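Local coordinates for protein methyltransferase (Pectobacterium atrosepticum SCRI1043, PDB 2P7I) that probably transfers a methyl group from S-adenosylmethionine to a substrate not yet identified, as a member of the Rossmann-like class of methyltransferases, at residues His30-Met33 / Val34-Phe37; Ile77-Ala80 / Gln81-Lys85. One frame throughout, in Å; residues are numbered along the deposited sequence. Where two conformers were deposited one is given.

Contact 1 of 2, residues His30-Met33 / Val34-Phe37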
ATOM      1  N   HIS B  30      23.914   2.759   2.697  1.00 31.11           N
ATOM      2  CA  HIS B  30      24.665   3.992   2.404  1.00 28.55           C
ATOM      3  C   HIS B  30      24.700   4.315   0.905  1.00 30.34           C
ATOM      4  O   HIS B  30      24.382   5.417   0.509  1.00 30.14           O
ATOM      5  CB  HIS B  30      26.068   3.958   2.994  1.00 29.63           C
ATOM      6  CG  HIS B  30      26.119   4.186   4.470  1.00 33.19           C
ATOM      7  ND1 HIS B  30      27.305   4.328   5.155  1.00 34.04           N
ATOM      8  CD2 HIS B  30      25.138   4.301   5.397  1.00 37.05           C
ATOM      9  CE1 HIS B  30      27.058   4.530   6.433  1.00 36.97           C
ATOM     10  NE2 HIS B  30      25.753   4.513   6.609  1.00 35.38           N
ATOM     11  N   PRO B  31      25.093   3.355   0.060  1.00 28.23           N
ATOM     12  CA  PRO B  31      25.051   3.668  -1.374  1.00 27.67           C
ATOM     13  C   PRO B  31      23.674   4.028  -1.969  1.00 27.98           C
ATOM     14  O   PRO B  31      23.592   4.921  -2.802  1.00 29.06           O
ATOM     15  CB  PRO B  31      25.670   2.411  -2.038  1.00 29.16           C
ATOM     16  CG  PRO B  31      25.706   1.370  -0.998  1.00 31.42           C
ATOM     17  CD  PRO B  31      25.712   2.050   0.340  1.00 29.92           C
ATOM     18  N   PHE B  32      22.616   3.361  -1.543  1.00 26.66           N
ATOM     19  CA  PHE B  32      21.270   3.685  -2.006  1.00 26.33           C
ATOM     20  C   PHE B  32      20.828   5.037  -1.486  1.00 27.18           C
ATOM     21  O   PHE B  32      20.105   5.739  -2.173  1.00 27.68           O
ATOM     22  CB  PHE B  32      20.270   2.586  -1.626  1.00 26.06           C
ATOM     23  CG  PHE B  32      20.377   1.358  -2.480  1.00 25.52           C
ATOM     24  CD1 PHE B  32      20.404   1.457  -3.865  1.00 29.24           C
ATOM     25  CD2 PHE B  32      20.436   0.108  -1.913  1.00 36.54           C
ATOM     26  CE1 PHE B  32      20.495   0.341  -4.671  1.00 30.02           C
ATOM     27  CE2 PHE B  32      20.539  -1.032  -2.738  1.00 36.29           C
ATOM     28  CZ  PHE B  32      20.569  -0.897  -4.114  1.00 32.99           C
HETATM   29  N   MSE B  33      21.275   5.414  -0.298  1.00 27.90           N
HETATM   30  CA  MSE B  33      20.956   6.743   0.216  1.00 27.45           C
HETATM   31  C   MSE B  33      21.572   7.822  -0.695  1.00 25.94           C
HETATM   32  O   MSE B  33      20.912   8.802  -1.051  1.00 27.48           O
HETATM   33  CB  MSE B  33      21.486   6.889   1.646  1.00 28.72           C
HETATM   34  CG  MSE B  33      20.575   6.300   2.702  1.00 32.18           C
HETATM   35 SE   MSE B  33      21.479   6.357   4.414  0.75 37.46          SE
HETATM   36  CE  MSE B  33      20.174   5.424   5.344  1.00 37.21           C
ATOM     37  N   VAL B  34      22.841   7.658  -1.070  1.00 27.25           N
ATOM     38  CA  VAL B  34      23.500   8.576  -1.994  1.00 28.77           C
ATOM     39  C   VAL B  34      22.770   8.584  -3.346  1.00 28.78           C
ATOM     40  O   VAL B  34      22.527   9.646  -3.892  1.00 31.11           O
ATOM     41  CB  VAL B  34      25.016   8.269  -2.132  1.00 31.55           C
ATOM     42  CG1 VAL B  34      25.657   9.150  -3.203  1.00 30.62           C
ATOM     43  CG2 VAL B  34      25.698   8.500  -0.798  1.00 30.81           C
ATOM     44  N   ARG B  35      22.400   7.420  -3.873  1.00 27.85           N
ATOM     45  CA  ARG B  35      21.549   7.356  -5.083  0.50 28.97           C
ATOM     46  C   ARG B  35      20.265   8.197  -4.910  1.00 29.81           C
ATOM     47  O   ARG B  35      19.907   8.970  -5.777  1.00 31.71           O
ATOM     48  CB  ARG B  35      21.194   5.898  -5.472  0.50 30.40           C
ATOM     49  CG  ARG B  35      21.938   5.329  -6.704  0.50 34.15           C
ATOM     50  CD  ARG B  35      21.475   3.862  -7.081  0.50 43.72           C
ATOM     51  NE  ARG B  35      20.383   3.734  -8.084  0.50 47.02           N
ATOM     52  CZ  ARG B  35      19.893   2.559  -8.529  0.50 44.86           C
ATOM     53  NH1 ARG B  35      20.357   1.413  -8.044  0.50 47.95           N
ATOM     54  NH2 ARG B  35      18.914   2.503  -9.438  0.50 32.76           N
ATOM     55  N   ALA B  36      19.566   7.997  -3.800  1.00 28.35           N
ATOM     56  CA  ALA B  36      18.302   8.673  -3.514  1.00 29.34           C
ATOM     57  C   ALA B  36      18.466  10.195  -3.479  1.00 27.98           C
ATOM     58  O   ALA B  36      17.590  10.940  -3.900  1.00 28.26           O
ATOM     59  CB  ALA B  36      17.753   8.162  -2.184  1.00 25.19           C
ATOM     60  N   PHE B  37      19.589  10.641  -2.943  1.00 26.81           N
ATOM     61  CA  PHE B  37      19.851  12.083  -2.785  1.00 27.03           C
ATOM     62  C   PHE B  37      20.269  12.774  -4.084  1.00 26.12           C
ATOM     63  O   PHE B  37      20.014  13.959  -4.278  1.00 28.25           O
ATOM     64  CB  PHE B  37      21.007  12.291  -1.809  1.00 24.70           C
ATOM     65  CG  PHE B  37      20.742  11.871  -0.381  1.00 25.24           C
ATOM     66  CD1 PHE B  37      19.497  11.451   0.060  1.00 27.73           C
ATOM     67  CD2 PHE B  37      21.784  11.944   0.551  1.00 28.32           C
ATOM     68  CE1 PHE B  37      19.282  11.094   1.383  1.00 27.66           C
ATOM     69  CE2 PHE B  37      21.583  11.601   1.901  1.00 28.78           C
ATOM     70  CZ  PHE B  37      20.346  11.155   2.311  1.00 23.95           C
TER
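Arg35 runs back along helix 24-37 to lie beside Phe32, three residues earlier. Its CB sits 3.5 Å from the carbonyl O of Phe32. In the conformer described, one of two deposited, so that this path is not the only one, the chain then carries CD to 4.2 Å from Phe32 CD1, and a bend at chi3 (93°) brings NH1 to 3.5 Å from Phe32 CE1. NH1 lies near the plane of the ring, at its edge rather than over a face; the ring and guanidinium planes are inclined by 48°. Arginine suits the place because its long apolar stem can follow the ring while the charged tip reaches Asp224 in a salt bridge. Pro31 has no N-H to give to the turn before, and the helix kinks there; its O accepts from Arg35 N at 3.0 Å. Two residues further along, Met33 O takes the N-H of Phe37 at 3.0 Å and also lies over one face of the Phe37 ring, 3.1 Å from CG. In the fold, Met33, a selenomethionine, packs on Ile199 of strand 192-201, Phe32 and Ala36 on that strand and helix 220-230, Val34 touches helix 55-60, and Phe37 meets Phe138 and Phe241 of the central sheet.

Contact 2 of 2, residues Ile77-Ala80 / Gln81-Lys85; sequences ISHA and QGRLK
Ala80 and Leu84 meet at the C-terminal end of helix 74-83, the crossover helix of a beta-alpha-beta unit between strands 67-71 and 88-92 in the Rossmann-like sheet. This is the tightly packed side. Ala80 CB lies 4.0 Å from Leu84 CD1, and both residues rest on Tyr90 of strand 88-92; a small methyl group lets the helix come close to the sheet, while the branched leucine reaches on to helix 55-60. Leu84 is the first residue to leave helical geometry, yet its N-H still closes the last turn by bonding to Ala80 O at 2.8 Å, nearly in line with the carbonyl. With CG beside its own backbone N (chi1 -55°), Leu84 folds back over that same oxygen, its CG 3.3 Å from Ala80 O.

The outer side is looser. Ser78 and Gly82 are exposed, with polar or minimal side chains suited to water, and the turn there is held by backbone bonds such as Gly82 N to Ser78 O at 3.0 Å. Gln81, though exposed, also touches Tyr90. His79 and Arg83 project one turn apart, ring and guanidinium planes 61° apart. Arginine is long enough to pass the imidazole and form a salt bridge with Asp55 through NH2. A bend at chi3 (63°) turns its NE back toward the histidine, giving a weak but nearly straight hydrogen bond, Arg83 NE to His79 NE2, at 3.5 Å.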
ATOM      1  N   ILE B  77      35.548  11.660  15.362  1.00 38.67           N
ATOM      2  CA  ILE B  77      35.924  12.768  14.501  1.00 40.08           C
ATOM      3  C   ILE B  77      37.409  12.683  14.130  1.00 40.59           C
ATOM      4  O   ILE B  77      37.805  13.083  13.037  1.00 41.75           O
ATOM      5  CB  ILE B  77      35.534  14.134  15.161  1.00 40.83           C
ATOM      6  CG1 ILE B  77      35.264  15.200  14.094  1.00 42.93           C
ATOM      7  CG2 ILE B  77      36.573  14.575  16.149  1.00 40.59           C
ATOM      8  CD1 ILE B  77      34.735  16.503  14.664  1.00 42.08           C
ATOM      9  N   SER B  78      38.216  12.121  15.030  1.00 40.36           N
ATOM     10  CA  SER B  78      39.632  11.900  14.776  1.00 41.04           C
ATOM     11  C   SER B  78      39.867  10.778  13.753  1.00 40.08           C
ATOM     12  O   SER B  78      40.693  10.900  12.841  1.00 38.14           O
ATOM     13  CB  SER B  78      40.318  11.548  16.088  1.00 39.17           C
ATOM     14  OG  SER B  78      41.709  11.411  15.897  1.00 48.26           O
ATOM     15  N   HIS B  79      39.132   9.684  13.909  1.00 40.73           N
ATOM     16  CA  HIS B  79      39.180   8.583  12.949  1.00 42.04           C
ATOM     17  C   HIS B  79      38.838   9.064  11.539  1.00 42.60           C
ATOM     18  O   HIS B  79      39.566   8.772  10.584  1.00 41.67           O
ATOM     19  CB  HIS B  79      38.227   7.476  13.392  1.00 42.22           C
ATOM     20  CG  HIS B  79      38.172   6.307  12.461  1.00 50.88           C
ATOM     21  ND1 HIS B  79      38.841   5.128  12.707  1.00 55.18           N
ATOM     22  CD2 HIS B  79      37.508   6.128  11.295  1.00 56.72           C
ATOM     23  CE1 HIS B  79      38.595   4.275  11.727  1.00 58.34           C
ATOM     24  NE2 HIS B  79      37.789   4.857  10.859  1.00 59.11           N
ATOM     25  N   ALA B  80      37.732   9.802  11.410  1.00 42.70           N
ATOM     26  CA  ALA B  80      37.348  10.407  10.128  1.00 42.52           C
ATOM     27  C   ALA B  80      38.518  11.180   9.543  1.00 44.54           C
ATOM     28  O   ALA B  80      38.900  10.977   8.390  1.00 43.91           O
ATOM     29  CB  ALA B  80      36.156  11.351  10.313  1.00 39.38           C
ATOM     30  N   GLN B  81      39.072  12.066  10.368  1.00 46.65           N
ATOM     31  CA  GLN B  81      40.156  12.967   9.975  1.00 49.58           C
ATOM     32  C   GLN B  81      41.330  12.200   9.372  1.00 49.56           C
ATOM     33  O   GLN B  81      41.890  12.597   8.341  1.00 48.47           O
ATOM     34  CB  GLN B  81      40.626  13.752  11.199  1.00 49.92           C
ATOM     35  CG  GLN B  81      40.828  15.220  10.955  1.00 58.66           C
ATOM     36  CD  GLN B  81      41.025  15.974  12.251  1.00 66.75           C
ATOM     37  OE1 GLN B  81      41.869  15.605  13.068  1.00 73.09           O
ATOM     38  NE2 GLN B  81      40.237  17.024  12.455  1.00 70.66           N
ATOM     39  N   GLY B  82      41.685  11.097  10.019  1.00 50.29           N
ATOM     40  CA  GLY B  82      42.746  10.244   9.536  1.00 53.01           C
ATOM     41  C   GLY B  82      42.418   9.628   8.194  1.00 55.45           C
ATOM     42  O   GLY B  82      43.229   9.662   7.272  1.00 57.16           O
ATOM     43  N   ARG B  83      41.214   9.086   8.083  1.00 56.48           N
ATOM     44  CA  ARG B  83      40.827   8.307   6.915  1.00 57.70           C
ATOM     45  C   ARG B  83      40.410   9.111   5.662  1.00 57.06           C
ATOM     46  O   ARG B  83      40.710   8.695   4.548  1.00 59.64           O
ATOM     47  CB  ARG B  83      39.706   7.350   7.308  1.00 58.92           C
ATOM     48  CG  ARG B  83      39.184   6.548   6.148  1.00 65.40           C
ATOM     49  CD  ARG B  83      38.554   5.269   6.609  1.00 73.19           C
ATOM     50  NE  ARG B  83      37.384   5.508   7.454  1.00 75.87           N
ATOM     51  CZ  ARG B  83      36.177   5.857   7.009  1.00 73.64           C
ATOM     52  NH1 ARG B  83      35.942   6.046   5.709  1.00 70.02           N
ATOM     53  NH2 ARG B  83      35.195   6.021   7.885  1.00 72.37           N
ATOM     54  N   LEU B  84      39.718  10.236   5.826  1.00 54.54           N
ATOM     55  CA  LEU B  84      39.143  10.948   4.673  1.00 52.26           C
ATOM     56  C   LEU B  84      40.146  11.838   3.957  1.00 51.75           C
ATOM     57  O   LEU B  84      41.159  12.230   4.523  1.00 51.39           O
ATOM     58  CB  LEU B  84      37.948  11.802   5.095  1.00 50.12           C
ATOM     59  CG  LEU B  84      36.827  11.090   5.841  1.00 48.32           C
ATOM     60  CD1 LEU B  84      35.854  12.132   6.360  1.00 38.80           C
ATOM     61  CD2 LEU B  84      36.122  10.060   4.971  1.00 44.35           C
ATOM     62  N   LYS B  85      39.825  12.169   2.709  1.00 52.41           N
ATOM     63  CA  LYS B  85      40.652  13.037   1.878  1.00 51.96           C
ATOM     64  C   LYS B  85      40.448  14.490   2.280  1.00 52.25           C
ATOM     65  O   LYS B  85      39.609  14.783   3.124  1.00 50.51           O
ATOM     66  CB  LYS B  85      40.304  12.844   0.398  1.00 52.97           C
ATOM     67  CG  LYS B  85      40.672  11.464  -0.156  1.00 55.22           C
TER

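From the N terminus, the chain first forms helix 24-37, whose last two turns hold contact 1. It then passes through strand 46-49, helix 55-60 and strand 67-71 before reaching contact 2 at the end of helix 74-83. Each contact closes just one or two helical turns, so they follow in series and neither nest nor cross. The centres of contacts 1 and 2 lie about 21 Å apart. The nearest atoms of contacts 1 and 2 are about 8 Å apart, without touching. Helix 55-60 is a shared neighbour, met by Val34 and by Leu84. Otherwise contact 1 packs on strands 192-201, 237-245 and 135-142, contact 2 on strand 88-92; 192-201 and 88-92 are the outermost strands within the chain.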